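Local coordinates for pyruvate formate-lyase 2 (Archaeoglobus fulgidus, PDB 2F3O), which is a glycyl radical enzyme of unknown function, related to pyruvate formate-lyases and glycerol dehydratases and probably acting as a lyase, at residues 345-357 and 376-388. Residues are numbered along the deposited sequence; the frame is centred on the assembly and turned at random.
Sequences NDATNELTYLMLE and GSPESFLKRLAEA
Two neighbouring helices of a beta-alpha-beta-alpha run, 350-362 and 379-390, pack side by side, and Tyr-353 spans from Phe-381 to Arg-384 across their interface. The axes of segments 350-357 and 379-388 lie 8° from parallel, 11.0 Å apart at closest approach. The edge of Phe-381 points at the face of Tyr-353, centroids 5.3 Å apart and planes at 86°, a T-shaped pair. Because CG of Phe-381 stands anti to its N, CE1 and CZ reach CG2 of Thr-352, whose OG1 is hydrogen-bonded to Asp-279. Leu-356 is a knob among Phe-381, Arg-384, Leu-385 and Ala-388, its CD1 3.8 Å from Phe-381 CE1. Tyr-353 CD2 lies over one guanidinium face of Arg-384, toward its rim, the two planes 56° apart, while Arg-384 NH2 forms a salt bridge with Glu-357 OE1 at 2.9 Å. Replacing Tyr-353 with alanine would probably leave the edge of Phe-381 without its aromatic partner and Arg-384 freer to turn. In the loops leading into the helices, Asp-346 OD2 lies 3.3 Å from Pro-378 CD. Asn-349 N donates to Thr-352 OG1 (3.1 Å) and Thr-352 N returns a weak bond to Asn-349 OD1, a capping box. Phe-381 and Leu-385 also rest on strand 368-373; strands 334-338, 368-373 and 396-400 are adjacent and parallel, typical of successive beta-alpha-beta crossovers.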
loop_
_atom_site.group_PDB
_atom_site.type_symbol
_atom_site.label_atom_id
_atom_site.label_comp_id
_atom_site.label_asym_id
_atom_site.label_seq_id
_atom_site.Cartn_x
_atom_site.Cartn_y
_atom_site.Cartn_z
ATOM N N ASN A 345 -8.778 35.088 -10.114
ATOM C CA ASN A 345 -9.778 36.027 -10.629
ATOM C C ASN A 345 -10.913 36.204 -9.651
ATOM O O ASN A 345 -11.242 35.291 -8.918
ATOM C CB ASN A 345 -10.350 35.523 -11.939
ATOM C CG ASN A 345 -9.296 35.346 -12.982
ATOM O OD1 ASN A 345 -8.491 36.253 -13.223
ATOM N ND2 ASN A 345 -9.264 34.167 -13.598
ATOM N N ASP A 346 -11.515 37.383 -9.652
ATOM C CA ASP A 346 -12.636 37.654 -8.780
ATOM C C ASP A 346 -13.831 36.813 -9.194
ATOM O O ASP A 346 -14.161 36.742 -10.379
ATOM C CB ASP A 346 -12.987 39.133 -8.832
ATOM C CG ASP A 346 -14.092 39.476 -7.891
ATOM O OD1 ASP A 346 -13.917 39.192 -6.680
ATOM O OD2 ASP A 346 -15.135 39.986 -8.368
ATOM N N ALA A 347 -14.461 36.164 -8.220
ATOM C CA ALA A 347 -15.599 35.294 -8.513
ATOM C C ALA A 347 -16.941 35.836 -8.002
ATOM O O ALA A 347 -17.921 35.097 -7.905
ATOM C CB ALA A 347 -15.348 33.887 -7.975
ATOM N N THR A 348 -16.975 37.119 -7.664
ATOM C CA THR A 348 -18.221 37.794 -7.334
ATOM C C THR A 348 -19.135 37.837 -8.575
ATOM O O THR A 348 -18.696 38.193 -9.661
ATOM C CB THR A 348 -17.927 39.215 -6.792
ATOM O OG1 THR A 348 -17.306 39.118 -5.503
ATOM C CG2 THR A 348 -19.189 40.036 -6.674
ATOM N N ASN A 349 -20.385 37.411 -8.427
ATOM C CA ASN A 349 -21.354 37.484 -9.515
ATOM C C ASN A 349 -22.570 38.207 -8.973
ATOM O O ASN A 349 -22.561 38.600 -7.813
ATOM C CB ASN A 349 -21.737 36.088 -10.024
ATOM C CG ASN A 349 -22.093 35.123 -8.896
ATOM O OD1 ASN A 349 -22.770 35.484 -7.934
ATOM N ND2 ASN A 349 -21.623 33.892 -9.010
ATOM N N GLU A 350 -23.623 38.335 -9.779
ATOM C CA GLU A 350 -24.804 39.100 -9.385
ATOM C C GLU A 350 -25.544 38.422 -8.235
ATOM O O GLU A 350 -26.294 39.060 -7.484
ATOM C CB GLU A 350 -25.750 39.273 -10.573
ATOM C CG GLU A 350 -26.657 40.513 -10.476
ATOM C CD GLU A 350 -28.056 40.302 -11.088
ATOM O OE1 GLU A 350 -28.170 39.687 -12.185
ATOM O OE2 GLU A 350 -29.037 40.773 -10.456
ATOM N N LEU A 351 -25.312 37.124 -8.084
ATOM C CA LEU A 351 -25.980 36.369 -7.055
ATOM C C LEU A 351 -25.307 36.597 -5.711
ATOM O O LEU A 351 -25.927 36.401 -4.669
ATOM C CB LEU A 351 -25.981 34.901 -7.433
ATOM C CG LEU A 351 -27.019 33.985 -6.815
ATOM C CD1 LEU A 351 -28.418 34.574 -6.880
ATOM C CD2 LEU A 351 -26.946 32.702 -7.565
ATOM N N THR A 352 -24.042 37.015 -5.742
ATOM C CA THR A 352 -23.321 37.362 -4.518
ATOM C C THR A 352 -23.997 38.557 -3.871
ATOM O O THR A 352 -24.304 38.529 -2.676
ATOM C CB THR A 352 -21.855 37.733 -4.787
ATOM O OG1 THR A 352 -21.239 36.720 -5.581
ATOM C CG2 THR A 352 -21.103 37.900 -3.500
ATOM N N TYR A 353 -24.252 39.583 -4.686
ATOM C CA TYR A 353 -24.895 40.822 -4.241
ATOM C C TYR A 353 -26.285 40.567 -3.674
ATOM O O TYR A 353 -26.645 41.094 -2.618
ATOM C CB TYR A 353 -25.005 41.801 -5.405
ATOM C CG TYR A 353 -23.706 42.451 -5.804
ATOM C CD1 TYR A 353 -22.978 41.984 -6.890
ATOM C CD2 TYR A 353 -23.216 43.550 -5.105
ATOM C CE1 TYR A 353 -21.784 42.588 -7.269
ATOM C CE2 TYR A 353 -22.023 44.159 -5.468
ATOM C CZ TYR A 353 -21.307 43.676 -6.549
ATOM O OH TYR A 353 -20.115 44.284 -6.912
ATOM N N LEU A 354 -27.048 39.752 -4.400
ATOM C CA LEU A 354 -28.381 39.336 -3.995
ATOM C C LEU A 354 -28.367 38.749 -2.611
ATOM O O LEU A 354 -29.164 39.123 -1.770
ATOM C CB LEU A 354 -28.930 38.281 -4.947
ATOM C CG LEU A 354 -29.982 38.763 -5.923
ATOM C CD1 LEU A 354 -30.816 37.569 -6.358
ATOM C CD2 LEU A 354 -30.844 39.839 -5.267
ATOM N N MET A 355 -27.428 37.848 -2.376
ATOM C CA MET A 355 -27.351 37.171 -1.109
ATOM C C MET A 355 -27.007 38.093 0.052
ATOM O O MET A 355 -27.444 37.859 1.170
ATOM C CB MET A 355 -26.416 35.980 -1.211
ATOM C CG MET A 355 -27.096 34.833 -1.893
ATOM S SD MET A 355 -25.928 33.643 -2.500
ATOM C CE MET A 355 -26.996 32.469 -3.311
ATOM N N LEU A 356 -26.261 39.157 -0.234
ATOM C CA LEU A 356 -25.927 40.165 0.758
ATOM C C LEU A 356 -27.188 40.942 1.119
ATOM O O LEU A 356 -27.430 41.234 2.294
ATOM C CB LEU A 356 -24.878 41.124 0.193
ATOM C CG LEU A 356 -23.767 41.769 1.030
ATOM C CD1 LEU A 356 -23.388 43.075 0.364
ATOM C CD2 LEU A 356 -24.105 42.012 2.501
ATOM N N GLU A 357 -27.984 41.262 0.098
ATOM C CA GLU A 357 -29.233 42.013 0.266
ATOM C C GLU A 357 -30.261 41.309 1.121
ATOM O O GLU A 357 -30.816 41.920 2.021
ATOM C CB GLU A 357 -29.874 42.293 -1.078
ATOM C CG GLU A 357 -29.532 43.604 -1.700
ATOM C CD GLU A 357 -30.584 43.986 -2.720
ATOM O OE1 GLU A 357 -30.256 43.991 -3.931
ATOM O OE2 GLU A 357 -31.750 44.236 -2.307
ATOM N N GLY A 376 -8.817 41.730 -4.875
ATOM C CA GLY A 376 -9.391 41.960 -6.178
ATOM C C GLY A 376 -10.903 42.027 -6.161
ATOM O O GLY A 376 -11.537 41.949 -7.225
ATOM N N SER A 377 -11.487 42.156 -4.968
ATOM C CA SER A 377 -12.948 42.261 -4.831
ATOM C C SER A 377 -13.432 43.597 -5.418
ATOM O O SER A 377 -12.725 44.593 -5.292
ATOM C CB SER A 377 -13.345 42.153 -3.360
ATOM O OG SER A 377 -12.931 40.924 -2.801
ATOM N N PRO A 378 -14.617 43.625 -6.075
ATOM C CA PRO A 378 -15.051 44.891 -6.680
ATOM C C PRO A 378 -15.338 45.934 -5.618
ATOM O O PRO A 378 -15.842 45.603 -4.537
ATOM C CB PRO A 378 -16.349 44.523 -7.418
ATOM C CG PRO A 378 -16.336 43.049 -7.525
ATOM C CD PRO A 378 -15.613 42.563 -6.293
ATOM N N GLU A 379 -14.982 47.176 -5.932
ATOM C CA GLU A 379 -15.063 48.298 -5.003
ATOM C C GLU A 379 -16.501 48.512 -4.540
ATOM O O GLU A 379 -16.739 48.750 -3.348
ATOM C CB GLU A 379 -14.481 49.560 -5.653
ATOM C CG GLU A 379 -14.613 50.854 -4.844
ATOM C CD GLU A 379 -14.053 50.742 -3.429
ATOM O OE1 GLU A 379 -12.888 50.288 -3.268
ATOM O OE2 GLU A 379 -14.787 51.117 -2.481
ATOM N N SER A 380 -17.450 48.369 -5.469
ATOM C CA SER A 380 -18.874 48.471 -5.150
ATOM C C SER A 380 -19.285 47.467 -4.095
ATOM O O SER A 380 -20.010 47.803 -3.160
ATOM C CB SER A 380 -19.723 48.279 -6.395
ATOM O OG SER A 380 -19.031 47.479 -7.328
ATOM N N PHE A 381 -18.783 46.245 -4.228
ATOM C CA PHE A 381 -19.126 45.197 -3.293
ATOM C C PHE A 381 -18.630 45.497 -1.877
ATOM O O PHE A 381 -19.344 45.255 -0.902
ATOM C CB PHE A 381 -18.646 43.827 -3.785
ATOM C CG PHE A 381 -19.087 42.697 -2.904
ATOM C CD1 PHE A 381 -20.441 42.439 -2.718
ATOM C CD2 PHE A 381 -18.164 41.918 -2.234
ATOM C CE1 PHE A 381 -20.862 41.421 -1.886
ATOM C CE2 PHE A 381 -18.574 40.896 -1.411
ATOM C CZ PHE A 381 -19.921 40.644 -1.229
ATOM N N LEU A 382 -17.428 46.059 -1.772
ATOM C CA LEU A 382 -16.878 46.471 -0.469
ATOM C C LEU A 382 -17.656 47.628 0.170
ATOM O O LEU A 382 -17.808 47.674 1.392
ATOM C CB LEU A 382 -15.402 46.864 -0.596
ATOM C CG LEU A 382 -14.336 45.802 -0.856
ATOM C CD1 LEU A 382 -12.948 46.361 -0.548
ATOM C CD2 LEU A 382 -14.624 44.595 -0.002
ATOM N N LYS A 383 -18.127 48.553 -0.671
ATOM C CA LYS A 383 -18.980 49.667 -0.235
ATOM C C LYS A 383 -20.278 49.121 0.332
ATOM O O LYS A 383 -20.685 49.481 1.437
ATOM C CB LYS A 383 -19.296 50.621 -1.397
ATOM C CG LYS A 383 -18.241 51.696 -1.658
ATOM C CD LYS A 383 -18.874 52.943 -2.282
ATOM C CE LYS A 383 -17.858 54.068 -2.441
ATOM N NZ LYS A 383 -16.706 53.649 -3.292
ATOM N N ARG A 384 -20.882 48.213 -0.432
ATOM C CA ARG A 384 -22.150 47.596 -0.098
ATOM C C ARG A 384 -22.083 46.711 1.137
ATOM O O ARG A 384 -23.068 46.567 1.850
ATOM C CB ARG A 384 -22.648 46.799 -1.290
ATOM C CG ARG A 384 -24.147 46.780 -1.396
ATOM C CD ARG A 384 -24.589 46.774 -2.858
ATOM N NE ARG A 384 -25.806 45.978 -3.031
ATOM C CZ ARG A 384 -26.521 45.916 -4.152
ATOM N NH1 ARG A 384 -26.150 46.613 -5.224
ATOM N NH2 ARG A 384 -27.611 45.154 -4.195
ATOM N N LEU A 385 -20.920 46.119 1.380
ATOM C CA LEU A 385 -20.673 45.390 2.609
ATOM C C LEU A 385 -20.592 46.354 3.764
ATOM O O LEU A 385 -21.138 46.097 4.832
ATOM C CB LEU A 385 -19.336 44.677 2.536
ATOM C CG LEU A 385 -19.253 43.280 1.955
ATOM C CD1 LEU A 385 -17.807 43.026 1.564
ATOM C CD2 LEU A 385 -19.752 42.263 2.975
ATOM N N ALA A 386 -19.884 47.460 3.541
ATOM C CA ALA A 386 -19.664 48.458 4.587
ATOM C C ALA A 386 -20.974 49.142 5.010
ATOM O O ALA A 386 -21.153 49.458 6.190
ATOM C CB ALA A 386 -18.616 49.489 4.151
ATOM N N GLU A 387 -21.886 49.327 4.049
ATOM C CA GLU A 387 -23.199 49.922 4.312
ATOM C C GLU A 387 -24.047 49.041 5.209
ATOM O O GLU A 387 -24.719 49.542 6.109
ATOM C CB GLU A 387 -23.960 50.196 3.012
ATOM C CG GLU A 387 -23.414 51.359 2.223
ATOM C CD GLU A 387 -23.649 51.216 0.737
ATOM O OE1 GLU A 387 -24.658 50.585 0.357
ATOM O OE2 GLU A 387 -22.822 51.726 -0.055
ATOM N N ALA A 388 -24.012 47.735 4.961
ATOM C CA ALA A 388 -24.815 46.803 5.734
ATOM C C ALA A 388 -24.307 46.747 7.160
ATOM O O ALA A 388 -25.086 46.840 8.099
ATOM C CB ALA A 388 -24.786 45.434 5.106
#